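Local coordinates for protein leucine aminopeptidase 1, chloroplastic (Solanum lycopersicum, PDB 5D8N) that removes N-terminal amino acids, preferably leucine, from peptides as a homohexameric M17 metalloaminopeptidase, takes part in wound signalling and insect defence, and has chaperone activity, at residues A161-V166 with L188-L193; L47-T52 with I106-L111; E444-K449 with V519-E524; S241-V246 with L339-P344. The protein carries 1 engineered substitution. One frame throughout, in Å; residues are numbered along the deposited sequence. Where two conformers were deposited one is given.

Interaction 1. Residues A161-V166 with L188-L193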
loop_
_atom_site.group_PDB
_atom_site.type_symbol
_atom_site.label_atom_id
_atom_site.label_comp_id
_atom_site.label_asym_id
_atom_site.label_seq_id
_atom_site.Cartn_x
_atom_site.Cartn_y
_atom_site.Cartn_z
ATOM N N ALA A 161 21.094 17.258 40.169
ATOM C CA ALA A 161 20.028 17.014 39.211
ATOM C C ALA A 161 19.398 18.316 38.711
ATOM O O ALA A 161 19.156 18.455 37.513
ATOM C CB ALA A 161 18.946 16.128 39.823
ATOM N N ILE A 162 19.251 19.305 39.585
ATOM C CA ILE A 162 18.817 20.642 39.172
ATOM C C ILE A 162 19.818 21.244 38.179
ATOM O O ILE A 162 19.431 21.754 37.119
ATOM C CB ILE A 162 18.650 21.571 40.374
ATOM C CG1 ILE A 162 17.388 21.216 41.168
ATOM C CG2 ILE A 162 18.597 23.036 39.954
ATOM C CD1 ILE A 162 17.356 21.798 42.578
ATOM N N ALA A 163 21.108 21.128 38.504
ATOM C CA ALA A 163 22.168 21.633 37.658
ATOM C C ALA A 163 22.097 20.992 36.284
ATOM O O ALA A 163 22.228 21.673 35.277
ATOM C CB ALA A 163 23.536 21.375 38.294
ATOM N N THR A 164 21.951 19.673 36.254
ATOM C CA THR A 164 21.834 18.912 35.010
ATOM C C THR A 164 20.663 19.449 34.181
ATOM O O THR A 164 20.804 19.748 32.985
ATOM C CB THR A 164 21.627 17.418 35.327
ATOM O OG1 THR A 164 22.801 16.882 35.962
ATOM C CG2 THR A 164 21.306 16.652 34.102
ATOM N N GLY A 165 19.525 19.658 34.824
ATOM C CA GLY A 165 18.342 20.144 34.095
ATOM C C GLY A 165 18.562 21.524 33.492
ATOM O O GLY A 165 18.139 21.813 32.378
ATOM N N VAL A 166 19.235 22.391 34.237
ATOM C CA VAL A 166 19.504 23.746 33.736
ATOM C C VAL A 166 20.478 23.692 32.538
ATOM O O VAL A 166 20.279 24.400 31.572
ATOM C CB VAL A 166 20.058 24.652 34.833
ATOM C CG1 VAL A 166 20.503 25.990 34.254
ATOM C CG2 VAL A 166 18.996 24.864 35.899
ATOM N N LEU A 188 24.167 30.097 37.525
ATOM C CA LEU A 188 23.113 29.479 38.311
ATOM C C LEU A 188 23.609 29.371 39.739
ATOM O O LEU A 188 24.638 28.732 39.997
ATOM C CB LEU A 188 22.811 28.084 37.764
ATOM C CG LEU A 188 22.028 27.136 38.687
ATOM C CD1 LEU A 188 20.597 27.577 38.901
ATOM C CD2 LEU A 188 22.040 25.730 38.124
ATOM N N ASP A 189 22.814 29.917 40.657
ATOM C CA ASP A 189 23.004 29.742 42.094
ATOM C C ASP A 189 21.960 28.759 42.597
ATOM O O ASP A 189 20.768 28.948 42.411
ATOM C CB ASP A 189 22.860 31.088 42.828
ATOM C CG ASP A 189 23.956 32.078 42.456
ATOM O OD1 ASP A 189 25.079 31.626 42.137
ATOM O OD2 ASP A 189 23.718 33.306 42.487
ATOM N N ILE A 190 22.422 27.654 43.154
ATOM C CA ILE A 190 21.542 26.706 43.779
ATOM C C ILE A 190 21.499 26.991 45.275
ATOM O O ILE A 190 22.527 26.984 45.954
ATOM C CB ILE A 190 22.025 25.278 43.489
ATOM C CG1 ILE A 190 22.030 25.042 41.971
ATOM C CG2 ILE A 190 21.114 24.262 44.169
ATOM C CD1 ILE A 190 22.664 23.728 41.573
ATOM N N LEU A 191 20.290 27.166 45.786
ATOM C CA LEU A 191 20.074 27.657 47.142
ATOM C C LEU A 191 19.320 26.644 47.994
ATOM O O LEU A 191 18.552 25.814 47.490
ATOM C CB LEU A 191 19.271 28.960 47.125
ATOM C CG LEU A 191 19.740 30.078 46.187
ATOM C CD1 LEU A 191 18.817 31.291 46.313
ATOM C CD2 LEU A 191 21.187 30.457 46.461
ATOM N N GLY A 192 19.639 26.668 49.285
ATOM C CA GLY A 192 18.890 25.917 50.289
ATOM C C GLY A 192 19.317 24.466 50.435
ATOM O O GLY A 192 18.615 23.701 51.094
ATOM N N LEU A 193 20.278 24.022 49.624
ATOM C CA LEU A 193 20.542 22.600 49.543
ATOM C C LEU A 193 21.942 22.255 50.067
ATOM O O LEU A 193 22.369 21.103 49.959
ATOM C CB LEU A 193 20.357 22.080 48.110
ATOM C CG LEU A 193 18.937 22.133 47.539
ATOM C CD1 LEU A 193 18.900 21.744 46.061
ATOM C CD2 LEU A 193 17.989 21.235 48.321
#
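Leu188 turns one methyl, CD2, onto the isopropyl group of Val166, and the two side chains meet tip to tip. CD2 lies 3.9 Å from Val166 CG2 and nearly as close to its CB and CG1, so a single methyl is set against the whole branch. The torsion of Leu188 accounts for part of this: CG is anti to the backbone N (chi1 163°). The same methyl comes to 4.1 Å from Ala163 CA, where the small side chain lets the strand residue approach the helix backbone. Ile190 CD1 covers the next position, lying 4.1 Å from Ala163 CB, with a looser approach to Ile162 CG2. Beyond the end of the strand, Leu193 CD1 meets Ile162 CD1 at 3.8 Å, again tip to tip.

Residues 161-166 belong to helix 152-170 and residues 188-191 to strand 187-191, which follows after an intervening stretch of chain. The segment axes are 10.0 Å apart at closest approach and run close to antiparallel, at 153°. This is the helix-on-sheet packing of an alpha/beta domain, here the macro-like N-terminal domain of the M17 family. Leu188 and Ile190 also touch Ile32 of strand 31-35, and Ile162 touches Val142 of strand 139-144, which places the contact across three strands of one sheet.

All six touching residues are buried, and no hydrogen bond joins the segments. The contact is apolar, made almost wholly of methyl groups, and rests on close packing with no polar pairing between the segments.

Interaction 2. Residues L47-T52 with I106-L111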
loop_
_atom_site.group_PDB
_atom_site.type_symbol
_atom_site.label_atom_id
_atom_site.label_comp_id
_atom_site.label_asym_id
_atom_site.label_seq_id
_atom_site.Cartn_x
_atom_site.Cartn_y
_atom_site.Cartn_z
ATOM N N LEU A 47 14.389 33.895 39.886
ATOM C CA LEU A 47 14.380 32.888 40.929
ATOM C C LEU A 47 13.306 31.867 40.567
ATOM O O LEU A 47 12.113 32.188 40.500
ATOM C CB LEU A 47 14.026 33.554 42.267
ATOM C CG LEU A 47 13.786 32.604 43.444
ATOM C CD1 LEU A 47 15.025 31.777 43.772
ATOM C CD2 LEU A 47 13.354 33.397 44.665
ATOM N N ALA A 48 13.727 30.618 40.449
ATOM C CA ALA A 48 12.805 29.519 40.206
ATOM C C ALA A 48 12.680 28.664 41.453
ATOM O O ALA A 48 13.688 28.214 42.010
ATOM C CB ALA A 48 13.315 28.653 39.053
ATOM N N ILE A 49 11.444 28.401 41.845
ATOM C CA ILE A 49 11.166 27.621 43.039
ATOM C C ILE A 49 10.319 26.395 42.731
ATOM O O ILE A 49 9.238 26.487 42.138
ATOM C CB ILE A 49 10.388 28.468 44.051
ATOM C CG1 ILE A 49 11.272 29.636 44.481
ATOM C CG2 ILE A 49 10.003 27.616 45.262
ATOM C CD1 ILE A 49 10.463 30.795 45.025
ATOM N N GLY A 50 10.833 25.240 43.126
ATOM C CA GLY A 50 10.168 23.965 42.867
ATOM C C GLY A 50 9.235 23.669 44.013
ATOM O O GLY A 50 9.694 23.625 45.155
ATOM N N ALA A 51 7.934 23.556 43.724
ATOM C CA ALA A 51 6.935 23.337 44.751
ATOM C C ALA A 51 6.092 22.129 44.404
ATOM O O ALA A 51 5.488 22.084 43.331
ATOM C CB ALA A 51 6.048 24.571 44.924
ATOM N N THR A 52 5.902 21.270 45.406
ATOM C CA THR A 52 4.992 20.140 45.303
ATOM C C THR A 52 3.583 20.674 45.496
ATOM O O THR A 52 3.406 21.783 46.005
ATOM C CB THR A 52 5.270 19.077 46.407
ATOM O OG1 THR A 52 5.024 19.646 47.700
ATOM C CG2 THR A 52 6.719 18.565 46.375
ATOM N N ILE A 106 10.048 35.902 39.580
ATOM C CA ILE A 106 9.912 34.603 40.195
ATOM C C ILE A 106 9.142 33.656 39.288
ATOM O O ILE A 106 8.150 34.043 38.678
ATOM C CB ILE A 106 9.205 34.701 41.555
ATOM C CG1 ILE A 106 10.186 35.314 42.548
ATOM C CG2 ILE A 106 8.822 33.317 42.070
ATOM C CD1 ILE A 106 9.619 35.617 43.924
ATOM N N THR A 107 9.597 32.410 39.188
ATOM C CA THR A 107 8.752 31.359 38.626
ATOM C C THR A 107 8.582 30.208 39.609
ATOM O O THR A 107 9.561 29.696 40.158
ATOM C CB THR A 107 9.260 30.838 37.266
ATOM O OG1 THR A 107 8.322 29.898 36.713
ATOM C CG2 THR A 107 10.634 30.199 37.398
ATOM N N LEU A 108 7.325 29.844 39.860
ATOM C CA LEU A 108 7.012 28.642 40.626
ATOM C C LEU A 108 6.810 27.492 39.663
ATOM O O LEU A 108 6.144 27.638 38.649
ATOM C CB LEU A 108 5.724 28.836 41.421
ATOM C CG LEU A 108 5.661 30.088 42.308
ATOM C CD1 LEU A 108 4.353 30.026 43.074
ATOM C CD2 LEU A 108 6.842 30.144 43.268
ATOM N N VAL A 109 7.421 26.355 39.961
ATOM C CA VAL A 109 7.376 25.189 39.091
ATOM C C VAL A 109 6.793 24.022 39.856
ATOM O O VAL A 109 7.290 23.670 40.932
ATOM C CB VAL A 109 8.795 24.799 38.639
ATOM C CG1 VAL A 109 8.746 23.560 37.768
ATOM C CG2 VAL A 109 9.430 25.954 37.874
ATOM N N GLY A 110 5.755 23.413 39.295
ATOM C CA GLY A 110 5.040 22.342 39.978
ATOM C C GLY A 110 5.828 21.058 39.946
ATOM O O GLY A 110 6.322 20.673 38.903
ATOM N N LEU A 111 5.992 20.416 41.101
ATOM C CA LEU A 111 6.657 19.117 41.163
ATOM C C LEU A 111 5.680 17.939 41.284
ATOM O O LEU A 111 6.099 16.784 41.371
ATOM C CB LEU A 111 7.630 19.112 42.333
ATOM C CG LEU A 111 8.729 20.174 42.261
ATOM C CD1 LEU A 111 9.596 20.186 43.514
ATOM C CD2 LEU A 111 9.596 19.953 41.032
#
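Leu47 and Ile106 begin a parallel pairing of two strands whose segment axes approach to 4.5 Å and are turned 36° from each other, the twist of the sheet, with five backbone hydrogen bonds passing between the strands. Strands 46-52 and 104-112 are neighbours in the mixed sheet of the macro-like N-terminal domain. The backbone pattern is the regular parallel one: Leu47, Ile49 and Ala51 use N-H or C=O toward the partner, starting with Thr107 N to Leu47 O at 2.8 Å. Gly50 and Ala48 turn their backbone polar groups the other way, to strand 139-144 and the residues just after it, so strand 46-52 is an interior strand.

One face carries Leu47, Ile49, Ile106 and Leu108. There Ile49 and Leu108 lie side by side and point the same way, with Leu108 CD2 4.0 Å from Ile49 CB and almost as near its CD1. Ile49 CD1 also reaches Ile106 CG2, at 4.2 Å. Leu72 and Leu69 of helix 67-75 cover this face.

The other face carries Ala48, Thr107 and Val109 beneath helix 119-134. Thr107 was modelled in two conformers; in the one described here CG2 sits between its own backbone N and carbonyl carbon and meets Ala48 CB at 3.5 Å, while OG1, anti to N (chi1 -175°), hydrogen-bonds to Val97 O on the next strand.

At the far end Leu111 N meets Ala51 O from 47° above the carbonyl plane, while Leu111 extends its CD1 methyl over the Gly50-Ala51 peptide of the partner strand, 3.5 Å from Gly50 C.

Interaction 3. Residues E444-K449 with V519-E524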
loop_
_atom_site.group_PDB
_atom_site.type_symbol
_atom_site.label_atom_id
_atom_site.label_comp_id
_atom_site.label_asym_id
_atom_site.label_seq_id
_atom_site.Cartn_x
_atom_site.Cartn_y
_atom_site.Cartn_z
ATOM N N GLU A 444 17.918 3.715 37.039
ATOM C CA GLU A 444 17.276 4.280 38.202
ATOM C C GLU A 444 18.063 5.469 38.771
ATOM O O GLU A 444 17.476 6.505 39.052
ATOM C CB GLU A 444 17.091 3.181 39.250
ATOM C CG GLU A 444 16.404 3.583 40.546
ATOM C CD GLU A 444 14.909 3.781 40.382
ATOM O OE1 GLU A 444 14.315 3.105 39.509
ATOM O OE2 GLU A 444 14.344 4.637 41.103
ATOM N N ALA A 445 19.391 5.359 38.850
ATOM C CA ALA A 445 20.223 6.461 39.303
ATOM C C ALA A 445 20.289 7.617 38.304
ATOM O O ALA A 445 20.183 8.775 38.694
ATOM C CB ALA A 445 21.629 5.971 39.669
ATOM N N SER A 446 20.395 7.329 37.010
ATOM C CA SER A 446 20.480 8.381 36.000
ATOM C C SER A 446 19.136 9.038 35.695
ATOM O O SER A 446 19.070 10.157 35.195
ATOM C CB SER A 446 21.018 7.776 34.712
ATOM O OG SER A 446 20.080 6.916 34.080
ATOM N N GLY A 447 18.043 8.334 35.942
ATOM C CA GLY A 447 16.743 8.840 35.574
ATOM C C GLY A 447 16.276 8.454 34.187
ATOM O O GLY A 447 15.155 8.785 33.810
ATOM N N GLU A 448 17.084 7.690 33.450
ATOM C CA GLU A 448 16.725 7.297 32.091
ATOM C C GLU A 448 15.768 6.098 32.109
ATOM O O GLU A 448 15.806 5.257 33.006
ATOM C CB GLU A 448 17.985 7.003 31.284
ATOM C CG GLU A 448 18.830 8.246 31.052
ATOM C CD GLU A 448 19.833 8.115 29.898
ATOM O OE1 GLU A 448 20.685 7.200 29.933
ATOM O OE2 GLU A 448 19.900 9.048 29.064
ATOM N N LYS A 449 14.931 5.995 31.084
ATOM C CA LYS A 449 13.891 4.960 31.014
ATOM C C LYS A 449 14.294 3.819 30.104
ATOM O O LYS A 449 14.583 4.027 28.922
ATOM C CB LYS A 449 12.572 5.517 30.483
ATOM C CG LYS A 449 11.956 6.607 31.344
ATOM C CD LYS A 449 10.708 7.176 30.677
ATOM C CE LYS A 449 10.266 8.386 31.492
ATOM N NZ LYS A 449 8.855 8.787 31.294
ATOM N N VAL A 519 23.977 8.313 27.704
ATOM C CA VAL A 519 25.257 8.728 28.268
ATOM C C VAL A 519 25.195 8.593 29.770
ATOM O O VAL A 519 26.061 7.978 30.380
ATOM C CB VAL A 519 25.624 10.167 27.874
ATOM C CG1 VAL A 519 26.849 10.636 28.616
ATOM C CG2 VAL A 519 25.879 10.264 26.380
ATOM N N SER A 520 24.194 9.188 30.392
ATOM C CA SER A 520 24.161 9.215 31.854
ATOM C C SER A 520 24.076 7.821 32.440
ATOM O O SER A 520 24.677 7.533 33.475
ATOM C CB SER A 520 23.032 10.117 32.380
ATOM O OG SER A 520 21.778 9.661 31.868
ATOM N N THR A 521 23.269 6.959 31.830
ATOM C CA THR A 521 23.137 5.594 32.316
ATOM C C THR A 521 24.463 4.818 32.187
ATOM O O THR A 521 24.885 4.103 33.115
ATOM C CB THR A 521 21.989 4.850 31.606
ATOM O OG1 THR A 521 20.749 5.525 31.857
ATOM C CG2 THR A 521 21.867 3.421 32.072
ATOM N N LEU A 522 25.131 4.960 31.048
ATOM C CA LEU A 522 26.399 4.284 30.871
ATOM C C LEU A 522 27.451 4.735 31.888
ATOM O O LEU A 522 28.234 3.928 32.401
ATOM C CB LEU A 522 26.932 4.471 29.455
ATOM C CG LEU A 522 26.082 3.842 28.336
ATOM C CD1 LEU A 522 26.694 4.136 26.979
ATOM C CD2 LEU A 522 25.824 2.363 28.527
ATOM N N VAL A 523 27.510 6.036 32.124
ATOM C CA VAL A 523 28.437 6.568 33.106
ATOM C C VAL A 523 28.138 5.963 34.477
ATOM O O VAL A 523 29.073 5.538 35.186
ATOM C CB VAL A 523 28.423 8.105 33.162
ATOM C CG1 VAL A 523 29.180 8.618 34.389
ATOM C CG2 VAL A 523 29.014 8.666 31.882
ATOM N N GLU A 524 26.868 5.991 34.878
ATOM C CA GLU A 524 26.502 5.407 36.169
ATOM C C GLU A 524 26.906 3.949 36.212
ATOM O O GLU A 524 27.359 3.453 37.240
ATOM C CB GLU A 524 25.011 5.532 36.470
ATOM C CG GLU A 524 24.583 6.942 36.862
ATOM C CD GLU A 524 25.148 7.412 38.206
ATOM O OE1 GLU A 524 25.427 6.562 39.082
ATOM O OE2 GLU A 524 25.176 8.645 38.413
HETATM O O HOH W 1 19.787 11.239 32.672
HETATM O O HOH W 2 22.013 10.753 28.784
#
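Thr521 OG1 stands between two oxygens, taking a hydrogen bond from Ser446 OG at 2.7 Å and giving one to Glu448 OE1 at 2.6 Å. This joins the C-terminal end of helix 433-446 to the first turn of helix 519-527, within the alpha/beta catalytic domain of the M17 family. Glu448 OE1 receives the hydroxyl on its anti lone pair. It is also met by Thr521 N, at 3.2 Å and 51° above the carboxylate plane, so one oxygen accepts from the hydroxyl and the amide of the same residue. Gly518 N binds OE2; with amides of the helix start directed at both oxygens, the negative charge is probably stabilised there.

The second shell positions Ser446 and Glu448. Ser446 OG accepts from Glu448 N in an ST turn, with OG held between its own backbone N and carbonyl carbon (chi1 71°), and it also bonds to Ala443 O of its own helix. Gly447, at positive phi, leaves the helix and brings Glu448 round to face the second helix.

Farther along, Glu524 lays its CG and carboxylate near Ala445 CB, while its oxygens pair with Arg528 and Tyr205. Two waters complete the seam. Water 2 donates to Glu448 OE2 and accepts from Ser520 N, and water 1 bridges Ser446 O, at 2.8 Å, to Ser520 OG, at 2.7 Å.

Interaction 4. Residues S241-V246 with L339-P344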
loop_
_atom_site.group_PDB
_atom_site.type_symbol
_atom_site.label_atom_id
_atom_site.label_comp_id
_atom_site.label_asym_id
_atom_site.label_seq_id
_atom_site.Cartn_x
_atom_site.Cartn_y
_atom_site.Cartn_z
ATOM N N SER A 241 42.790 13.159 22.716
ATOM C CA SER A 241 43.767 14.222 22.781
ATOM C C SER A 241 43.544 15.087 24.014
ATOM O O SER A 241 44.493 15.421 24.721
ATOM C CB SER A 241 43.685 15.077 21.519
ATOM O OG SER A 241 44.557 16.176 21.684
ATOM N N THR A 242 42.278 15.353 24.329
ATOM C CA THR A 242 41.925 16.171 25.477
ATOM C C THR A 242 42.326 15.456 26.763
ATOM O O THR A 242 42.618 16.105 27.760
ATOM C CB THR A 242 40.422 16.501 25.500
ATOM O OG1 THR A 242 40.071 17.175 24.288
ATOM C CG2 THR A 242 40.064 17.407 26.647
ATOM N N TYR A 243 42.176 14.135 26.794
ATOM C CA TYR A 243 42.349 13.393 28.040
ATOM C C TYR A 243 43.457 12.344 27.886
ATOM O O TYR A 243 43.305 11.195 28.311
ATOM C CB TYR A 243 41.021 12.754 28.478
ATOM C CG TYR A 243 39.853 13.722 28.599
ATOM C CD1 TYR A 243 39.747 14.588 29.690
ATOM C CD2 TYR A 243 38.840 13.733 27.660
ATOM C CE1 TYR A 243 38.720 15.514 29.782
ATOM C CE2 TYR A 243 37.809 14.653 27.733
ATOM C CZ TYR A 243 37.777 15.558 28.781
ATOM O OH TYR A 243 36.781 16.501 28.836
ATOM N N SER A 244 44.557 12.754 27.262
ATOM C CA SER A 244 45.535 11.807 26.737
ATOM C C SER A 244 46.264 10.979 27.804
ATOM O O SER A 244 46.841 9.944 27.497
ATOM C CB SER A 244 46.574 12.532 25.866
ATOM O OG SER A 244 47.240 13.493 26.651
ATOM N N ASP A 245 46.219 11.396 29.059
ATOM C CA ASP A 245 46.833 10.603 30.115
ATOM C C ASP A 245 45.938 9.487 30.635
ATOM O O ASP A 245 46.450 8.550 31.253
ATOM C CB ASP A 245 47.278 11.487 31.283
ATOM C CG ASP A 245 46.113 12.130 31.996
ATOM O OD1 ASP A 245 45.094 12.420 31.344
ATOM O OD2 ASP A 245 46.256 12.428 33.192
ATOM N N VAL A 246 44.655 9.501 30.260
ATOM C CA VAL A 246 43.741 8.410 30.613
ATOM C C VAL A 246 42.969 7.754 29.466
ATOM O O VAL A 246 42.357 6.705 29.653
ATOM C CB VAL A 246 42.736 8.880 31.670
ATOM C CG1 VAL A 246 43.482 9.186 32.970
ATOM C CG2 VAL A 246 41.966 10.096 31.207
ATOM N N LEU A 339 33.725 10.316 31.101
ATOM C CA LEU A 339 34.616 9.522 31.914
ATOM C C LEU A 339 36.027 10.074 31.861
ATOM O O LEU A 339 36.793 9.965 32.810
ATOM C CB LEU A 339 34.557 8.074 31.470
ATOM C CG LEU A 339 33.221 7.400 31.841
ATOM C CD1 LEU A 339 33.089 6.055 31.141
ATOM C CD2 LEU A 339 33.087 7.200 33.348
ATOM N N GLY A 340 36.376 10.706 30.755
ATOM C CA GLY A 340 37.681 11.331 30.661
ATOM C C GLY A 340 37.896 12.388 31.732
ATOM O O GLY A 340 38.996 12.458 32.298
ATOM N N GLU A 341 36.838 13.141 32.055
ATOM C CA GLU A 341 36.871 14.107 33.131
ATOM C C GLU A 341 36.780 13.443 34.495
ATOM O O GLU A 341 37.389 13.903 35.452
ATOM C CB GLU A 341 35.720 15.115 33.016
ATOM C CG GLU A 341 35.784 15.998 31.787
ATOM C CD GLU A 341 36.617 17.250 31.998
ATOM O OE1 GLU A 341 37.340 17.341 33.013
ATOM O OE2 GLU A 341 36.699 18.032 31.037
ATOM N N ILE A 342 35.847 12.506 34.649
ATOM C CA ILE A 342 35.544 11.943 35.960
ATOM C C ILE A 342 36.678 11.057 36.469
ATOM O O ILE A 342 36.963 11.027 37.673
ATOM C CB ILE A 342 34.245 11.131 35.917
ATOM C CG1 ILE A 342 33.047 12.052 35.630
ATOM C CG2 ILE A 342 34.048 10.386 37.231
ATOM C CD1 ILE A 342 31.814 11.319 35.148
ATOM N N ARG A 343 37.383 10.408 35.546
ATOM C CA ARG A 343 38.600 9.626 35.868
ATOM C C ARG A 343 38.393 8.582 36.939
ATOM O O ARG A 343 39.178 8.499 37.860
ATOM C CB ARG A 343 39.745 10.507 36.369
ATOM C CG ARG A 343 40.248 11.504 35.361
ATOM C CD ARG A 343 41.246 12.430 36.042
ATOM N NE ARG A 343 42.546 11.778 36.237
ATOM C CZ ARG A 343 43.571 11.856 35.388
ATOM N NH1 ARG A 343 43.447 12.493 34.225
ATOM N NH2 ARG A 343 44.671 11.142 35.621
ATOM N N PRO A 344 37.454 7.662 36.739
ATOM C CA PRO A 344 37.332 6.613 37.746
ATOM C C PRO A 344 38.515 5.654 37.755
ATOM O O PRO A 344 39.045 5.278 36.713
ATOM C CB PRO A 344 36.061 5.882 37.332
ATOM C CG PRO A 344 35.938 6.153 35.865
ATOM C CD PRO A 344 36.454 7.548 35.668
#
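Tyr243 and Gly340 form a CH-pi contact at the C-terminal ends of helices 229-242 and 327-342, with polar pairs at its margin. Gly340 CA lies 4.0 Å from the centroid of the Tyr243 ring and 18° off its normal, which puts the C-H over the face. Gly340 C and Glu341 N cover the same face nearer its rim. Gly340 has no side chain, and a CB there would run into Tyr243 CD2; this is what lets the ring lie directly on the helix backbone. Thr242 CG2 covers the opposite face, over the centre.

At the ring's edge the hydroxyl donates to Glu341 OE2 at 2.7 Å, approaching from 46° above the carboxylate plane. The carboxylate reaches it because the glutamate chain bends at chi2. Lys337 NZ also bonds to Tyr243 OH, a nearby positive charge that would tend to strengthen the hydroxyl as a donor.

Both helices belong to the alpha/beta catalytic domain of the M17 peptidases, and Val246 leads directly into strand 247-252 at the margin of its sheet. Arg343, which leaves its helix at positive phi, forms a salt bridge with Asp245, gripping OD2 end-on with two nitrogens, NH1 at 3.0 Å and NH2 at 3.2 Å. Both come from the same face of the carboxylate, and OD2 lies within 10° of the guanidinium plane. A weak third bond runs from NH1 to OD1. Val246 CG1 packs over one guanidinium face, 3.5 Å from Arg343 NH2, while Val246 CG2 stands 3.9 Å from Gly340 O.

How the interactions relate
Along the chain the contacts close in the order interaction 2, interaction 1, interaction 4, interaction 3, each complete before the next opens. Interactions 1 and 2 share the sheet of the N-terminal domain: their centres are about 12 Å apart, and strand 139-144 lies between strands 187-191 and 46-52. Interactions 3 and 4 belong to the catalytic domain, with centres about 20 Å apart. They meet where Val523 CG1 of helix 519-527 packs on Ile342 CD1 of helix 327-342, at 3.8 Å. Helix 197-221 touches both. Interactions 2 and 4 are the most distant pair, about 37 Å between centres. Each domain thus carries its own packing, and interactions 3 and 4 tie two helices together.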